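Local coordinates for putative isocitrate dehydrogenase, NAD-dependent (Methylococcus capsulatus, PDB 6LKY), which probably oxidises isocitrate with NAD as oxidant and a magnesium ion, as NAD-dependent isocitrate dehydrogenases do, at residues Cys64-Leu69 against Leu258-His263; Val110-Val115 against Asp221-Thr226; Lys167-Val172 against Pro197-Asp202; Lys272-Pro277 against Val314-Ala319. The protein carries 1 engineered substitution. All blocks are in the same frame, centred on the assembly; numbering follows the deposited sequence.

Contact 1 (Cys64-Leu69 against Leu258-His263); sequences CFKGPL and LFEAVH. With NAD (nicotinamide-adenine-dinucleotide), chain C.
C64 and F65 run parallel to L258 and F259, the short strand axes 4.8 Å apart at 17°, and F259 N gives its hydrogen to C64 O at 2.9 Å while K66 N gives its own to F259 O, nearly in line with that carbonyl. This is a parallel strand pair of the large mixed sheet of the isocitrate/isopropylmalate dehydrogenase fold, and its C-terminal ends run straight into the NAD pocket. On one face C64 SG rests on L258 CD1 at 3.7 Å, and L258 CD2 lies against the aliphatic chain of K66. F65 and F259 occupy the other face, under helix 278-290. Beyond L258 the K66 chain bends at chi3 and chi4, which carries NZ back to E260 OE1 in a short salt bridge of 2.6 Å; it arrives on the anti side of that oxygen, 30° out of the carboxylate plane. The same NZ also bonds to G67 O and to N81, so three acceptors grip this buried charge, while R85 and N251 hold E260 OE2. Where the strands part, a water bridges K66 O and A261 N. The ends of the two segments then receive NAD: the carboxamide lies beside L69 and E260, and the H263 ring has A261 CB over one face and, over the opposite one, adenine atom N7A of NAD 3.2 Å above its plane.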
# COMPACT_ATOMS: atom_id res chain seq x y z
N CYS A 64 -14.07 19.66 -15.67
CA CYS A 64 -13.64 20.36 -14.47
C CYS A 64 -12.14 20.17 -14.27
O CYS A 64 -11.61 19.08 -14.48
CB CYS A 64 -14.43 19.88 -13.23
SG CYS A 64 -13.99 20.72 -11.69
N PHE A 65 -11.48 21.26 -13.90
CA PHE A 65 -10.06 21.30 -13.57
C PHE A 65 -9.98 21.67 -12.10
O PHE A 65 -10.38 22.77 -11.71
CB PHE A 65 -9.36 22.32 -14.46
CG PHE A 65 -7.88 22.17 -14.54
CD1 PHE A 65 -7.30 20.94 -14.76
CD2 PHE A 65 -7.06 23.29 -14.43
CE1 PHE A 65 -5.92 20.82 -14.85
CE2 PHE A 65 -5.69 23.17 -14.50
CZ PHE A 65 -5.12 21.94 -14.72
N LYS A 66 -9.47 20.76 -11.26
CA LYS A 66 -9.66 20.86 -9.82
C LYS A 66 -8.33 20.76 -9.09
O LYS A 66 -7.62 19.76 -9.22
CB LYS A 66 -10.62 19.77 -9.31
CG LYS A 66 -10.99 19.92 -7.84
CD LYS A 66 -11.52 18.62 -7.21
CE LYS A 66 -10.52 17.48 -7.34
NZ LYS A 66 -9.30 17.61 -6.48
N GLY A 67 -7.98 21.80 -8.35
CA GLY A 67 -6.84 21.74 -7.45
C GLY A 67 -7.14 20.83 -6.27
O GLY A 67 -8.28 20.39 -6.08
N PRO A 68 -6.13 20.54 -5.46
CA PRO A 68 -6.34 19.62 -4.33
C PRO A 68 -7.30 20.21 -3.30
O PRO A 68 -7.28 21.42 -3.04
CB PRO A 68 -4.94 19.46 -3.73
CG PRO A 68 -4.22 20.76 -4.13
CD PRO A 68 -4.74 21.02 -5.53
N LEU A 69 -8.14 19.35 -2.73
CA LEU A 69 -9.11 19.78 -1.74
C LEU A 69 -8.80 19.12 -0.41
O LEU A 69 -8.61 17.89 -0.35
CB LEU A 69 -10.53 19.44 -2.20
CG LEU A 69 -10.94 20.19 -3.48
CD1 LEU A 69 -12.38 19.88 -3.89
CD2 LEU A 69 -10.76 21.69 -3.27
N LEU A 258 -13.23 15.05 -14.80
CA LEU A 258 -12.62 15.98 -13.87
C LEU A 258 -11.14 15.64 -13.72
O LEU A 258 -10.79 14.50 -13.39
CB LEU A 258 -13.34 15.92 -12.51
CG LEU A 258 -12.86 16.85 -11.39
CD1 LEU A 258 -14.03 17.23 -10.49
CD2 LEU A 258 -11.74 16.20 -10.56
N PHE A 259 -10.28 16.62 -13.93
CA PHE A 259 -8.85 16.37 -14.01
C PHE A 259 -8.14 17.03 -12.82
O PHE A 259 -8.52 18.13 -12.41
CB PHE A 259 -8.30 16.85 -15.36
CG PHE A 259 -8.97 16.18 -16.51
CD1 PHE A 259 -10.18 16.65 -16.99
CD2 PHE A 259 -8.44 15.02 -17.05
CE1 PHE A 259 -10.82 16.00 -18.02
CE2 PHE A 259 -9.08 14.36 -18.08
CZ PHE A 259 -10.27 14.84 -18.56
N GLU A 260 -7.15 16.34 -12.25
CA GLU A 260 -6.56 16.85 -11.02
C GLU A 260 -5.16 16.27 -10.83
O GLU A 260 -4.80 15.26 -11.42
CB GLU A 260 -7.42 16.48 -9.80
CG GLU A 260 -7.54 14.96 -9.61
CD GLU A 260 -8.37 14.55 -8.38
OE1 GLU A 260 -8.44 15.34 -7.41
OE2 GLU A 260 -8.94 13.44 -8.39
N ALA A 261 -4.39 16.93 -9.97
CA ALA A 261 -3.19 16.28 -9.45
C ALA A 261 -3.58 15.13 -8.51
O ALA A 261 -4.67 15.09 -7.94
CB ALA A 261 -2.28 17.28 -8.73
N VAL A 262 -2.65 14.18 -8.38
CA VAL A 262 -2.84 13.07 -7.45
C VAL A 262 -2.63 13.52 -6.00
O VAL A 262 -3.25 12.99 -5.07
CB VAL A 262 -1.88 11.93 -7.85
CG1 VAL A 262 -1.64 10.98 -6.69
CG2 VAL A 262 -2.42 11.21 -9.10
N HIS A 263 -1.76 14.51 -5.79
CA HIS A 263 -1.37 14.90 -4.45
C HIS A 263 -2.46 15.73 -3.79
O HIS A 263 -3.46 16.12 -4.41
CB HIS A 263 -0.04 15.66 -4.49
CG HIS A 263 -0.08 16.95 -5.26
ND1 HIS A 263 -0.83 18.04 -4.85
CD2 HIS A 263 0.56 17.33 -6.39
CE1 HIS A 263 -0.66 19.03 -5.71
NE2 HIS A 263 0.18 18.63 -6.65
PA NAD C . -0.20 15.64 0.58
O1A NAD C . -0.93 16.96 0.71
O2A NAD C . -0.25 15.13 -0.82
O5B NAD C . 1.30 15.81 1.12
C5B NAD C . 2.14 14.67 1.18
C4B NAD C . 3.58 15.11 1.05
O4B NAD C . 3.80 15.41 -0.35
C3B NAD C . 3.81 16.38 1.86
O3B NAD C . 5.08 16.33 2.50
C2B NAD C . 3.78 17.47 0.81
O2B NAD C . 4.57 18.63 1.13
C1B NAD C . 4.23 16.76 -0.46
N9A NAD C . 3.56 17.49 -1.53
C8A NAD C . 2.37 16.91 -2.19
N7A NAD C . 2.23 17.88 -3.29
C5A NAD C . 3.57 17.94 -3.85
C6A NAD C . 3.85 19.29 -4.49
N6A NAD C . 3.10 19.37 -5.76
N1A NAD C . 5.29 19.35 -4.77
C2A NAD C . 6.15 19.30 -3.57
N3A NAD C . 5.38 18.95 -2.37
C4A NAD C . 4.46 17.84 -2.64
O3 NAD C . -0.90 14.51 1.49
PN NAD C . -1.37 14.68 3.01
O1N NAD C . -0.51 15.60 3.82
O2N NAD C . -1.40 13.27 3.58
O5D NAD C . -2.86 15.28 2.96
C5D NAD C . -3.07 16.70 2.99
C4D NAD C . -4.52 17.00 2.62
O4D NAD C . -4.75 16.81 1.21
C3D NAD C . -5.49 16.08 3.36
O3D NAD C . -6.53 16.90 3.89
C2D NAD C . -6.02 15.17 2.27
O2D NAD C . -7.36 14.73 2.48
C1D NAD C . -5.95 16.04 1.03
N1N NAD C . -6.01 15.17 -0.17
C2N NAD C . -6.35 15.87 -1.40
C3N NAD C . -6.58 14.80 -2.44
C7N NAD C . -7.37 15.29 -3.66
O7N NAD C . -6.91 14.70 -4.87
N7N NAD C . -7.42 16.75 -3.71
C4N NAD C . -5.32 14.02 -2.79
C5N NAD C . -4.57 13.55 -1.56
C6N NAD C . -4.80 14.31 -0.25
O HOH W 1 -5.31 18.91 -8.17

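Contact 2 (Val110-Val115 against Asp221-Thr226); sequences VNLVTV and DVLVTT
V115 meets V222 through one methyl from each, CG2 of V115 lying 3.8 Å from CG1 of V222, and beside this pair V224 turns its CG2 toward V115 O. L112 and L223 pack on the other face of the same two strands, their CD1 atoms 3.9 Å apart. L112 has CG between its own N and carbonyl carbon (chi1 64°), and the CD1 branch beyond it meets L223. Four backbone hydrogen bonds alternate between the strands: V113 N to D221 O, L223 N to V113 O, V115 N to L223 O at 2.7 Å, and T225 N to V115 O. V113 and V115 each bond to the residues before and after their partner, as in a parallel pair, here strands 111-117 and 222-225 of the dehydrogenase fold's mixed sheet, their axes 16° apart. Around them, helix 147-163 covers the valine face, with Y160 against V113 and I153 and Y156 against V115. At the start of the pair the D221 carboxylate turns to the neighbouring strand: OD1 forms a salt bridge with R166, which also bonds to N111, and OD2 accepts from the backbone N atoms of K167 and K168. At the far end T225 OG1 is hydrogen-bonded to V172 O.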
# COMPACT_ATOMS: atom_id res chain seq x y z
N VAL A 110 9.85 3.22 -15.73
CA VAL A 110 8.50 2.90 -15.26
C VAL A 110 7.50 3.39 -16.30
O VAL A 110 7.62 4.51 -16.80
CB VAL A 110 8.22 3.53 -13.89
CG1 VAL A 110 6.87 3.06 -13.37
CG2 VAL A 110 9.33 3.17 -12.89
N ASN A 111 6.51 2.55 -16.62
CA ASN A 111 5.50 2.94 -17.61
C ASN A 111 4.23 2.15 -17.32
O ASN A 111 3.94 1.11 -17.91
CB ASN A 111 5.99 2.69 -19.05
CG ASN A 111 5.01 3.24 -20.10
OD1 ASN A 111 3.89 3.63 -19.80
ND2 ASN A 111 5.46 3.28 -21.34
N LEU A 112 3.44 2.65 -16.37
CA LEU A 112 2.25 1.92 -15.94
C LEU A 112 1.08 2.89 -15.81
O LEU A 112 1.27 4.10 -15.73
CB LEU A 112 2.50 1.16 -14.63
CG LEU A 112 2.80 1.96 -13.36
CD1 LEU A 112 1.50 2.39 -12.67
CD2 LEU A 112 3.71 1.17 -12.41
N VAL A 113 -0.13 2.34 -15.83
CA VAL A 113 -1.33 3.14 -15.62
C VAL A 113 -2.22 2.42 -14.61
O VAL A 113 -2.58 1.25 -14.82
CB VAL A 113 -2.09 3.38 -16.94
CG1 VAL A 113 -3.35 4.23 -16.67
CG2 VAL A 113 -1.18 4.06 -17.98
N THR A 114 -2.58 3.11 -13.53
CA THR A 114 -3.53 2.59 -12.55
C THR A 114 -4.94 3.01 -12.93
O THR A 114 -5.20 4.20 -13.17
CB THR A 114 -3.19 3.05 -11.13
OG1 THR A 114 -1.91 2.55 -10.76
CG2 THR A 114 -4.22 2.52 -10.13
N VAL A 115 -5.85 2.05 -13.00
CA VAL A 115 -7.26 2.27 -13.21
C VAL A 115 -7.97 1.88 -11.92
O VAL A 115 -8.14 0.69 -11.61
CB VAL A 115 -7.78 1.48 -14.42
CG1 VAL A 115 -9.27 1.68 -14.63
CG2 VAL A 115 -7.00 1.89 -15.69
N ASP A 221 1.76 -2.96 -16.39
CA ASP A 221 1.23 -2.26 -17.55
C ASP A 221 -0.02 -1.48 -17.14
O ASP A 221 0.09 -0.34 -16.68
CB ASP A 221 0.94 -3.28 -18.66
CG ASP A 221 0.86 -2.66 -20.04
OD1 ASP A 221 0.93 -1.42 -20.15
OD2 ASP A 221 0.74 -3.42 -21.02
N VAL A 222 -1.20 -2.07 -17.28
CA VAL A 222 -2.41 -1.52 -16.70
C VAL A 222 -2.72 -2.30 -15.43
O VAL A 222 -2.71 -3.53 -15.45
CB VAL A 222 -3.60 -1.58 -17.68
CG1 VAL A 222 -4.85 -1.00 -17.02
CG2 VAL A 222 -3.25 -0.84 -18.96
N LEU A 223 -2.92 -1.59 -14.32
CA LEU A 223 -3.42 -2.17 -13.08
C LEU A 223 -4.87 -1.77 -12.94
O LEU A 223 -5.20 -0.61 -13.16
CB LEU A 223 -2.65 -1.65 -11.87
CG LEU A 223 -1.19 -2.02 -11.70
CD1 LEU A 223 -0.31 -1.05 -12.47
CD2 LEU A 223 -0.86 -2.02 -10.22
N VAL A 224 -5.75 -2.71 -12.60
CA VAL A 224 -7.14 -2.37 -12.31
C VAL A 224 -7.45 -2.83 -10.90
O VAL A 224 -7.10 -3.95 -10.50
CB VAL A 224 -8.12 -2.96 -13.35
CG1 VAL A 224 -8.21 -4.48 -13.25
CG2 VAL A 224 -9.52 -2.32 -13.17
N THR A 225 -8.07 -1.95 -10.12
CA THR A 225 -8.26 -2.30 -8.72
C THR A 225 -9.35 -1.43 -8.11
O THR A 225 -9.91 -0.54 -8.77
CB THR A 225 -6.94 -2.21 -7.95
OG1 THR A 225 -7.09 -2.81 -6.66
CG2 THR A 225 -6.48 -0.78 -7.80
N THR A 226 -9.67 -1.73 -6.86
CA THR A 226 -10.73 -1.04 -6.13
C THR A 226 -10.19 0.25 -5.51
O THR A 226 -8.99 0.55 -5.56
CB THR A 226 -11.36 -2.00 -5.10
OG1 THR A 226 -10.34 -2.63 -4.34
CG2 THR A 226 -12.15 -3.10 -5.82

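Contact 3 (Lys167-Val172 against Pro197-Asp202); sequences KKVTLV and PDIEFD
The beta-alpha-beta unit of strand 168-173, helix 181-193 and strand 200-205 brings its two strands together here, side by side and parallel, with T170 beside D202 and V169 beside F201. The strand axes lie 4.7 Å apart at 15°. V169 N donates to E200 O at 2.9 Å, D202 N to V169 O in the plane of that carbonyl, and L171 N to D202 O. A side-chain bond reinforces the last rungs: T170 OG1 gives its hydrogen to the syn lone pair of D202 OD1 at 2.7 Å. D202 reaches it because CG sits between its own N and carbonyl carbon (chi1 62°), which leans the carboxylate across toward T170. K168 runs across D202 on the same face, CD 3.9 Å from OD2, but its NZ stays 4.4 Å from D202 OD2, beyond a salt bridge, and is bonded to R219 O; the nearby opposite charge may still favour both ionised forms. The other face is apolar. The F201 ring brings CE1 to L171 CB at 3.8 Å and its CD1 to V169 CG1, while I199 CG2 meets V169 CG2. Helix 181-193 packs on L171 and F201, and helix 147-163 on V169 and I199. Parallel strands joined through a helix that packs across one face are the signature of the classic beta-alpha-beta crossover, here at the edge of the sheet within this chain.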
# COMPACT_ATOMS: atom_id res chain seq x y z
N LYS A 167 -0.64 -3.92 -23.36
CA LYS A 167 -0.71 -5.35 -23.60
C LYS A 167 -1.16 -6.20 -22.42
O LYS A 167 -1.55 -7.35 -22.65
CB LYS A 167 0.61 -5.80 -24.24
CG LYS A 167 0.39 -5.56 -25.76
CD LYS A 167 1.54 -5.38 -26.75
CE LYS A 167 2.89 -5.87 -26.32
NZ LYS A 167 3.95 -5.05 -26.99
N LYS A 168 -1.18 -5.68 -21.19
CA LYS A 168 -1.53 -6.49 -20.03
C LYS A 168 -2.37 -5.69 -19.04
O LYS A 168 -2.07 -4.51 -18.76
CB LYS A 168 -0.28 -7.04 -19.33
CG LYS A 168 -0.56 -7.83 -18.04
CD LYS A 168 0.69 -8.55 -17.57
CE LYS A 168 1.84 -7.57 -17.38
NZ LYS A 168 2.99 -8.26 -16.75
N VAL A 169 -3.41 -6.33 -18.52
CA VAL A 169 -4.19 -5.85 -17.37
C VAL A 169 -3.93 -6.78 -16.19
O VAL A 169 -4.09 -8.00 -16.30
CB VAL A 169 -5.69 -5.79 -17.69
CG1 VAL A 169 -6.49 -5.55 -16.39
CG2 VAL A 169 -5.99 -4.69 -18.71
N THR A 170 -3.51 -6.20 -15.07
CA THR A 170 -3.33 -6.90 -13.80
C THR A 170 -4.39 -6.42 -12.81
O THR A 170 -4.42 -5.24 -12.46
CB THR A 170 -1.95 -6.64 -13.22
OG1 THR A 170 -0.95 -7.08 -14.14
CG2 THR A 170 -1.80 -7.40 -11.90
N LEU A 171 -5.24 -7.33 -12.36
CA LEU A 171 -6.26 -7.01 -11.37
C LEU A 171 -5.69 -7.23 -9.97
O LEU A 171 -5.21 -8.33 -9.66
CB LEU A 171 -7.51 -7.86 -11.60
CG LEU A 171 -8.77 -7.52 -10.78
CD1 LEU A 171 -10.04 -7.93 -11.53
CD2 LEU A 171 -8.74 -8.20 -9.40
N VAL A 172 -5.75 -6.20 -9.13
CA VAL A 172 -5.14 -6.25 -7.80
C VAL A 172 -6.23 -6.36 -6.74
O VAL A 172 -7.22 -5.62 -6.80
CB VAL A 172 -4.22 -5.04 -7.55
CG1 VAL A 172 -3.51 -5.16 -6.19
CG2 VAL A 172 -3.20 -4.97 -8.69
N PRO A 197 -9.49 -11.49 -25.49
CA PRO A 197 -8.37 -12.43 -25.66
C PRO A 197 -7.11 -11.79 -26.22
O PRO A 197 -6.03 -12.38 -26.11
CB PRO A 197 -8.93 -13.48 -26.62
CG PRO A 197 -9.94 -12.74 -27.41
CD PRO A 197 -10.57 -11.76 -26.45
N ASP A 198 -7.22 -10.60 -26.82
CA ASP A 198 -6.04 -9.87 -27.27
C ASP A 198 -5.24 -9.28 -26.12
O ASP A 198 -4.07 -8.92 -26.32
CB ASP A 198 -6.44 -8.72 -28.21
CG ASP A 198 -7.60 -7.88 -27.66
OD1 ASP A 198 -8.62 -8.44 -27.23
OD2 ASP A 198 -7.49 -6.63 -27.67
N ILE A 199 -5.83 -9.18 -24.93
CA ILE A 199 -5.21 -8.52 -23.79
C ILE A 199 -4.83 -9.59 -22.78
O ILE A 199 -5.62 -10.49 -22.46
CB ILE A 199 -6.10 -7.45 -23.15
CG1 ILE A 199 -6.66 -6.51 -24.23
CG2 ILE A 199 -5.28 -6.66 -22.13
CD1 ILE A 199 -5.60 -5.63 -24.90
N GLU A 200 -3.62 -9.46 -22.29
CA GLU A 200 -2.99 -10.41 -21.39
C GLU A 200 -3.65 -10.14 -20.02
O GLU A 200 -3.80 -8.98 -19.62
CB GLU A 200 -1.54 -9.96 -21.43
CG GLU A 200 -0.71 -10.65 -22.53
CD GLU A 200 0.79 -10.64 -22.36
OE1 GLU A 200 1.35 -9.60 -21.94
OE2 GLU A 200 1.42 -11.53 -23.00
N PHE A 201 -4.03 -11.18 -19.26
CA PHE A 201 -4.71 -10.94 -17.98
C PHE A 201 -4.09 -11.75 -16.86
O PHE A 201 -3.91 -12.97 -17.00
CB PHE A 201 -6.22 -11.26 -18.04
CG PHE A 201 -6.96 -10.98 -16.72
CD1 PHE A 201 -7.15 -9.68 -16.27
CD2 PHE A 201 -7.43 -12.03 -15.94
CE1 PHE A 201 -7.81 -9.43 -15.08
CE2 PHE A 201 -8.09 -11.79 -14.74
CZ PHE A 201 -8.28 -10.49 -14.30
N ASP A 202 -3.76 -11.08 -15.74
CA ASP A 202 -3.39 -11.78 -14.51
C ASP A 202 -3.90 -11.01 -13.29
O ASP A 202 -4.55 -9.97 -13.41
CB ASP A 202 -1.87 -12.05 -14.47
CG ASP A 202 -1.03 -10.79 -14.46
OD1 ASP A 202 -1.57 -9.67 -14.37
OD2 ASP A 202 0.20 -10.94 -14.56
O HOH W 2 -1.60 -8.43 -25.32

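Contact 4 (Lys272-Pro277 against Val314-Ala319); sequences KGIANP and VTPDLA. With NAD (nicotinamide-adenine-dinucleotide), chain C.
N276 crosses D317 at about a right angle, its amide plane turned 56° from the carboxylate. N276 ND2 donates to D317 OD2 at 2.8 Å, nearly straight at 167°, on the syn lone pair of the oxygen and within the plane of the amide. D317 OD1 takes the hydrogen of T315 OG1 at 2.6 Å, again through a syn lone pair, and a water links that oxygen to I274 O. T315 OG1 sits 3.3 Å from N276 CB, while T315 CG2 leans on A275 O and P316 CD on I274 CB. L318 CD1 lies against the amide nitrogen of N276. These are two loops, one leading into helix 278-290 and the other between helices 294-310 and 326-337; M329 of the latter helix touches both N276 and T315. N276 stands just before the turn into helix 278-290: its OD1 is bonded to T278, and its side chain caps a backbone N there. Its backbone O accepts a bent hydrogen bond from the adenine amino nitrogen N6A of NAD at 2.9 Å. With both ends of the N276 amide bonded, its rotation is fixed, and the donors around D317 would probably favour a charged carboxylate near the adenine end of the cofactor.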
# COMPACT_ATOMS: atom_id res chain seq x y z
N LYS A 272 4.52 28.73 0.85
CA LYS A 272 5.97 28.89 0.72
C LYS A 272 6.40 29.08 -0.73
O LYS A 272 7.56 29.44 -0.97
CB LYS A 272 6.70 27.65 1.28
CG LYS A 272 6.60 27.44 2.78
CD LYS A 272 7.54 26.33 3.22
CE LYS A 272 7.36 25.96 4.69
NZ LYS A 272 7.62 27.12 5.60
N GLY A 273 5.50 28.91 -1.69
CA GLY A 273 5.81 29.13 -3.09
C GLY A 273 6.80 28.16 -3.72
O GLY A 273 7.39 28.49 -4.75
N ILE A 274 6.96 26.95 -3.17
CA ILE A 274 7.95 25.99 -3.65
C ILE A 274 7.33 24.71 -4.21
O ILE A 274 8.06 23.84 -4.69
CB ILE A 274 8.97 25.64 -2.54
CG1 ILE A 274 8.27 24.99 -1.34
CG2 ILE A 274 9.73 26.89 -2.10
CD1 ILE A 274 9.23 24.36 -0.35
N ALA A 275 6.00 24.55 -4.14
CA ALA A 275 5.35 23.34 -4.64
C ALA A 275 5.67 23.09 -6.11
O ALA A 275 5.67 24.01 -6.93
CB ALA A 275 3.83 23.43 -4.45
N ASN A 276 5.91 21.83 -6.44
CA ASN A 276 6.09 21.41 -7.83
C ASN A 276 4.77 21.51 -8.58
O ASN A 276 3.78 20.90 -8.16
CB ASN A 276 6.61 19.98 -7.89
CG ASN A 276 7.13 19.61 -9.26
OD1 ASN A 276 6.75 20.21 -10.27
ND2 ASN A 276 8.03 18.63 -9.30
N PRO A 277 4.70 22.27 -9.68
CA PRO A 277 3.45 22.39 -10.43
C PRO A 277 3.28 21.34 -11.50
O PRO A 277 2.25 21.35 -12.20
CB PRO A 277 3.58 23.79 -11.05
CG PRO A 277 5.06 23.95 -11.28
CD PRO A 277 5.75 23.19 -10.17
N VAL A 314 13.97 23.80 -11.64
CA VAL A 314 13.02 22.86 -11.07
C VAL A 314 12.90 23.12 -9.57
O VAL A 314 13.81 23.67 -8.93
CB VAL A 314 13.40 21.38 -11.34
CG1 VAL A 314 13.33 21.07 -12.83
CG2 VAL A 314 14.77 21.05 -10.77
N THR A 315 11.76 22.70 -9.01
CA THR A 315 11.42 22.96 -7.62
C THR A 315 12.21 22.03 -6.69
O THR A 315 12.75 21.01 -7.13
CB THR A 315 9.92 22.81 -7.43
OG1 THR A 315 9.44 21.62 -8.06
CG2 THR A 315 9.19 24.02 -8.04
N PRO A 316 12.32 22.38 -5.40
CA PRO A 316 13.21 21.63 -4.49
C PRO A 316 12.86 20.15 -4.32
O PRO A 316 13.74 19.38 -3.91
CB PRO A 316 13.09 22.38 -3.15
CG PRO A 316 12.45 23.67 -3.45
CD PRO A 316 11.73 23.58 -4.75
N ASP A 317 11.62 19.73 -4.57
CA ASP A 317 11.31 18.31 -4.46
C ASP A 317 12.09 17.49 -5.49
O ASP A 317 12.36 16.31 -5.27
CB ASP A 317 9.82 18.07 -4.65
CG ASP A 317 9.32 18.57 -5.98
OD1 ASP A 317 9.41 19.79 -6.20
OD2 ASP A 317 8.88 17.74 -6.81
N LEU A 318 12.45 18.10 -6.62
CA LEU A 318 13.17 17.36 -7.65
C LEU A 318 14.68 17.48 -7.47
O LEU A 318 15.41 16.51 -7.69
CB LEU A 318 12.78 17.86 -9.03
CG LEU A 318 11.38 17.44 -9.48
CD1 LEU A 318 11.06 18.01 -10.85
CD2 LEU A 318 11.28 15.92 -9.48
N ALA A 319 15.16 18.67 -7.11
CA ALA A 319 16.56 18.86 -6.78
C ALA A 319 16.69 19.99 -5.77
O ALA A 319 16.27 21.11 -6.06
CB ALA A 319 17.39 19.15 -8.04
PA NAD C . -0.20 15.64 0.58
O1A NAD C . -0.93 16.96 0.71
O2A NAD C . -0.25 15.13 -0.82
O5B NAD C . 1.30 15.81 1.12
C5B NAD C . 2.14 14.67 1.18
C4B NAD C . 3.58 15.11 1.05
O4B NAD C . 3.80 15.41 -0.35
C3B NAD C . 3.81 16.38 1.86
O3B NAD C . 5.08 16.33 2.50
C2B NAD C . 3.78 17.47 0.81
O2B NAD C . 4.57 18.63 1.13
C1B NAD C . 4.23 16.76 -0.46
N9A NAD C . 3.56 17.49 -1.53
C8A NAD C . 2.37 16.91 -2.19
N7A NAD C . 2.23 17.88 -3.29
C5A NAD C . 3.57 17.94 -3.85
C6A NAD C . 3.85 19.29 -4.49
N6A NAD C . 3.10 19.37 -5.76
N1A NAD C . 5.29 19.35 -4.77
C2A NAD C . 6.15 19.30 -3.57
N3A NAD C . 5.38 18.95 -2.37
C4A NAD C . 4.46 17.84 -2.64
O3 NAD C . -0.90 14.51 1.49
PN NAD C . -1.37 14.68 3.01
O1N NAD C . -0.51 15.60 3.82
O2N NAD C . -1.40 13.27 3.58
O5D NAD C . -2.86 15.28 2.96
C5D NAD C . -3.07 16.70 2.99
C4D NAD C . -4.52 17.00 2.62
O4D NAD C . -4.75 16.81 1.21
C3D NAD C . -5.49 16.08 3.36
O3D NAD C . -6.53 16.90 3.89
C2D NAD C . -6.02 15.17 2.27
O2D NAD C . -7.36 14.73 2.48
C1D NAD C . -5.95 16.04 1.03
N1N NAD C . -6.01 15.17 -0.17
C2N NAD C . -6.35 15.87 -1.40
C3N NAD C . -6.58 14.80 -2.44
C7N NAD C . -7.37 15.29 -3.66
O7N NAD C . -6.91 14.70 -4.87
N7N NAD C . -7.42 16.75 -3.71
C4N NAD C . -5.32 14.02 -2.79
C5N NAD C . -4.57 13.55 -1.56
C6N NAD C . -4.80 14.31 -0.25
O HOH W 3 8.75 21.44 -4.09

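Contacts 1, 2 and 3 are parallel strand pairs of one mixed sheet, whereas contact 4 joins the loops before helices 278-290 and 326-337. Contacts 2 and 3 are immediate neighbours, with centres about 10 Å apart: strands 222-225 and 168-173 are adjacent, joined by V222 O to T170 N. Along the chain, contact 3 is nested within the loop closed by contact 2, itself within that of contact 1; contact 4 follows all three. Contacts 1 and 4 have centres about 18 Å apart and both touch the same NAD, so distant parts of the sequence meet at one cofactor. Contacts 3 and 4 lie farthest apart, about 36 Å between centres, on opposite sides of the chain's centre.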